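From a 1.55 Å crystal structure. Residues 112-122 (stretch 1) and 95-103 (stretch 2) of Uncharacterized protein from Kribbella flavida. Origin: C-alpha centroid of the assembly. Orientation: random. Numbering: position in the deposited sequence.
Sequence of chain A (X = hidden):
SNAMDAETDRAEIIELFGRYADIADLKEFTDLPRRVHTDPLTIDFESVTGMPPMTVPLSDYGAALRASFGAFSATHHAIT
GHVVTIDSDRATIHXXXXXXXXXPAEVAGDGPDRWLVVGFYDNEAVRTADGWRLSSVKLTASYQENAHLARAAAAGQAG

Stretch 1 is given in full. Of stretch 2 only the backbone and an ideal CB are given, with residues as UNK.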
# COMPACT_ATOMS: atom_id res chain seq x y z
N PRO A 112 -5.68 12.05 21.40
CA PRO A 112 -5.32 11.28 20.21
C PRO A 112 -4.35 10.18 20.58
O PRO A 112 -3.56 10.32 21.50
CB PRO A 112 -4.67 12.32 19.30
CG PRO A 112 -4.20 13.38 20.19
CD PRO A 112 -5.13 13.42 21.36
N ASP A 113 -4.40 9.08 19.83
CA ASP A 113 -3.52 7.99 20.14
C ASP A 113 -2.71 7.49 18.97
O ASP A 113 -1.95 6.56 19.13
CB ASP A 113 -4.27 6.83 20.79
CG ASP A 113 -5.19 6.11 19.85
OD1 ASP A 113 -5.34 6.55 18.70
OD2 ASP A 113 -5.77 5.10 20.32
N ARG A 114 -2.82 8.13 17.82
CA ARG A 114 -2.13 7.60 16.65
C ARG A 114 -1.24 8.64 16.01
O ARG A 114 -1.70 9.71 15.59
CB ARG A 114 -3.11 7.05 15.60
CG ARG A 114 -2.48 6.29 14.44
CD ARG A 114 -2.09 7.22 13.35
NE ARG A 114 -3.21 7.65 12.52
CZ ARG A 114 -3.64 8.89 12.32
NH1 ARG A 114 -3.18 9.93 13.03
NH2 ARG A 114 -4.64 9.12 11.46
N TRP A 115 0.06 8.35 15.98
CA TRP A 115 1.05 9.17 15.33
C TRP A 115 1.19 8.65 13.90
O TRP A 115 1.56 7.51 13.67
CB TRP A 115 2.41 9.06 16.06
CG TRP A 115 3.55 9.73 15.38
CD1 TRP A 115 3.54 10.94 14.66
CD2 TRP A 115 4.91 9.28 15.35
NE1 TRP A 115 4.81 11.21 14.20
CE2 TRP A 115 5.65 10.20 14.60
CE3 TRP A 115 5.56 8.16 15.86
CZ2 TRP A 115 7.01 10.04 14.38
CZ3 TRP A 115 6.88 8.00 15.63
CH2 TRP A 115 7.62 8.95 14.92
N LEU A 116 0.91 9.53 12.96
CA LEU A 116 1.00 9.22 11.53
C LEU A 116 2.14 9.95 10.89
O LEU A 116 2.28 11.16 11.06
CB LEU A 116 -0.30 9.66 10.81
CG LEU A 116 -0.35 9.26 9.33
CD1 LEU A 116 -0.41 7.78 9.11
CD2 LEU A 116 -1.57 9.98 8.72
N VAL A 117 2.97 9.20 10.16
CA VAL A 117 3.98 9.80 9.30
C VAL A 117 3.73 9.33 7.90
O VAL A 117 3.65 8.12 7.67
CB VAL A 117 5.39 9.33 9.69
CG1 VAL A 117 6.42 9.90 8.72
CG2 VAL A 117 5.67 9.75 11.10
N VAL A 118 3.60 10.27 6.95
CA VAL A 118 3.56 9.93 5.53
C VAL A 118 4.74 10.59 4.86
O VAL A 118 5.18 11.66 5.27
CB VAL A 118 2.24 10.32 4.83
CG1 VAL A 118 1.08 9.36 5.24
CG2 VAL A 118 1.90 11.71 5.09
N GLY A 119 5.22 9.98 3.78
CA GLY A 119 6.34 10.56 3.05
C GLY A 119 7.01 9.47 2.26
O GLY A 119 6.34 8.62 1.66
N PHE A 120 8.34 9.55 2.22
CA PHE A 120 9.11 8.76 1.25
C PHE A 120 10.35 8.17 1.87
O PHE A 120 10.97 8.76 2.74
CB PHE A 120 9.54 9.65 0.10
CG PHE A 120 8.45 10.52 -0.41
CD1 PHE A 120 8.25 11.79 0.09
CD2 PHE A 120 7.59 10.02 -1.36
CE1 PHE A 120 7.21 12.58 -0.34
CE2 PHE A 120 6.53 10.80 -1.81
CZ PHE A 120 6.34 12.09 -1.29
N TYR A 121 10.72 6.99 1.39
CA TYR A 121 12.05 6.45 1.59
C TYR A 121 12.85 6.74 0.35
O TYR A 121 12.34 6.62 -0.78
CB TYR A 121 12.04 4.93 1.81
CG TYR A 121 11.46 4.54 3.15
CD1 TYR A 121 12.02 4.98 4.34
CD2 TYR A 121 10.34 3.72 3.23
CE1 TYR A 121 11.47 4.63 5.56
CE2 TYR A 121 9.83 3.36 4.42
CZ TYR A 121 10.34 3.83 5.57
OH TYR A 121 9.78 3.45 6.80
N ASP A 122 14.13 7.11 0.56
CA ASP A 122 15.10 7.21 -0.50
C ASP A 122 16.34 6.48 -0.02
O ASP A 122 17.15 6.99 0.73
CB ASP A 122 15.38 8.64 -0.90
CG ASP A 122 14.18 9.29 -1.55
OD1 ASP A 122 13.96 9.03 -2.76
OD2 ASP A 122 13.45 10.00 -0.84
N UNK A 95 10.51 5.17 -2.48
CA UNK A 95 9.19 4.58 -2.23
C UNK A 95 8.33 5.49 -1.40
O UNK A 95 8.84 6.34 -0.67
CB UNK A 95 9.32 3.22 -1.53
N UNK A 96 7.03 5.26 -1.47
CA UNK A 96 6.09 5.88 -0.54
C UNK A 96 5.99 5.06 0.75
O UNK A 96 6.06 3.82 0.73
CB UNK A 96 4.71 6.02 -1.19
N UNK A 97 5.81 5.76 1.86
CA UNK A 97 5.51 5.14 3.14
C UNK A 97 4.43 5.86 3.89
O UNK A 97 4.43 7.09 3.98
CB UNK A 97 6.77 5.07 4.00
N UNK A 98 3.52 5.07 4.45
CA UNK A 98 2.53 5.53 5.41
C UNK A 98 2.71 4.73 6.68
O UNK A 98 2.46 3.51 6.68
CB UNK A 98 1.11 5.39 4.86
N UNK A 99 3.16 5.38 7.76
CA UNK A 99 3.53 4.66 8.99
C UNK A 99 2.61 5.14 10.10
O UNK A 99 2.62 6.32 10.44
CB UNK A 99 5.00 4.88 9.36
N UNK A 100 1.85 4.22 10.66
CA UNK A 100 0.94 4.46 11.78
C UNK A 100 1.56 3.90 13.04
O UNK A 100 2.07 2.78 13.02
CB UNK A 100 -0.43 3.84 11.53
N UNK A 101 1.45 4.64 14.15
CA UNK A 101 2.00 4.19 15.43
C UNK A 101 0.95 4.51 16.51
O UNK A 101 0.58 5.69 16.71
CB UNK A 101 3.34 4.86 15.73
N UNK A 102 0.46 3.48 17.19
CA UNK A 102 -0.57 3.64 18.21
C UNK A 102 0.02 3.59 19.58
O UNK A 102 0.72 2.64 19.92
CB UNK A 102 -1.65 2.57 18.07
N UNK A 103 -0.29 4.60 20.37
CA UNK A 103 0.12 4.64 21.77
C UNK A 103 -0.88 3.87 22.61
O UNK A 103 -2.07 3.88 22.32
CB UNK A 103 0.24 6.08 22.27

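The stretches are antiparallel neighbours, so each position of stretch 2 is judged from its partner and the face its CB joins.

Position 95 pairs with Tyr121 and shares its face of the sheet. Nothing polar is offered beyond the backbone, and small or medium apolar residues would suit. It is Ala95, whose N donates to Tyr121 O and whose O accepts from Tyr121 N, both at 2.9 Å.

Position 96 faces the other way, beside Phe120; its ideal CB is 4.9 Å from Phe120 CD2. An aromatic or long aliphatic chain could use the ring edge. The residue is His96: the Phe120 edge points at its face, with centroids 5.0 Å apart and planes at 81°.

Position 97 lies opposite Gly119, which leaves space, and its ideal CB is 3.5 Å from Tyr121 CE2. A beta-branched or other aliphatic residue would fill the gap. Val97 places CG1 over the Tyr121 ring, a CH-pi contact 4.0 Å from its centroid.

Position 98 has its ideal CB 4.0 Å from Val118 CG1 and 5.1 Å from Leu116 CD1. This apolar wall favours leucine, isoleucine or the aliphatic part of a longer chain. In Arg98, CG packs on Val118 CG1 at 3.7 Å, while Leu116 CD1 covers one guanidinium face, 3.7 Å from CZ.

Position 99 pairs with Val117, and its ideal CB is 3.9 Å from Val117 O. Alanine, valine or threonine are plausible. Ala99 donates from N to Val117 O at 2.8 Å.

Position 100 has Arg114 CD 4.2 Å from its ideal CB, suiting an aliphatic stem, and Arg114 NE 4.8 Å from that CB, suiting an acid or glutamine at the stem's end. Glu100 OE2 remains 4.6 Å from Arg114 NE, too far for a salt bridge; a water links these two atoms. Within the stretch, OE2 forms a salt bridge with Arg98 NH1 (3.1 Å).

At position 101, the ideal CB is 3.8 Å from Trp115 O and the indole is alongside, inviting an aromatic or a donor. His101 combines both: ND1 donates to Trp115 O (2.9 Å), and its ring stacks on the six-membered ring, centroids 4.2 Å apart.

Position 102 joins the face bearing the Arg114 chain, whose methylenes suit a broad apolar surface. Trp102 receives Arg114 CG 3.7 Å from the centroid of its five-membered ring.

Position 103 points sideways, leaving the choice loose. Leu103 N donates to Asp113 O at 2.9 Å.

Stretch 2, residues 95-103: AHVRAEHWL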
# COMPACT_ATOMS: atom_id res chain seq x y z
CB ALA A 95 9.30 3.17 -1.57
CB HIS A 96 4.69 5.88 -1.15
CG HIS A 96 4.39 7.03 -2.05
ND1 HIS A 96 5.13 7.33 -3.18
CD2 HIS A 96 3.41 7.97 -1.98
CE1 HIS A 96 4.63 8.42 -3.75
NE2 HIS A 96 3.59 8.83 -3.04
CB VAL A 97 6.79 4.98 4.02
CG1 VAL A 97 7.50 6.25 4.26
CG2 VAL A 97 6.45 4.29 5.37
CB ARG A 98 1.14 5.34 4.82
CG ARG A 98 0.02 5.88 5.75
CD ARG A 98 -1.34 5.82 5.07
NE ARG A 98 -2.31 6.59 5.78
CZ ARG A 98 -2.91 6.24 6.90
NH1 ARG A 98 -2.68 5.06 7.46
NH2 ARG A 98 -3.79 7.05 7.44
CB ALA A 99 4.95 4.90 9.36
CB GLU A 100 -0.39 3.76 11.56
CG GLU A 100 -1.19 4.34 10.44
CD GLU A 100 -2.28 3.39 9.98
OE1 GLU A 100 -1.95 2.28 9.46
OE2 GLU A 100 -3.45 3.74 10.15
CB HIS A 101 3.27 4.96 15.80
CG HIS A 101 4.25 5.13 14.69
ND1 HIS A 101 4.07 6.05 13.67
CD2 HIS A 101 5.48 4.59 14.49
CE1 HIS A 101 5.11 6.03 12.86
NE2 HIS A 101 5.97 5.13 13.32
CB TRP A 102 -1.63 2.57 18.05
CG TRP A 102 -2.54 2.77 16.83
CD1 TRP A 102 -3.64 3.57 16.77
CD2 TRP A 102 -2.38 2.20 15.54
NE1 TRP A 102 -4.17 3.52 15.52
CE2 TRP A 102 -3.44 2.66 14.75
CE3 TRP A 102 -1.47 1.31 14.98
CZ2 TRP A 102 -3.59 2.29 13.43
CZ3 TRP A 102 -1.65 0.92 13.67
CH2 TRP A 102 -2.67 1.45 12.91
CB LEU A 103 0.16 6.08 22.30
CG LEU A 103 1.34 6.92 21.81
CD1 LEU A 103 2.62 6.39 22.42
CD2 LEU A 103 1.49 6.91 20.28
O HOH W 1 -4.80 5.47 11.52
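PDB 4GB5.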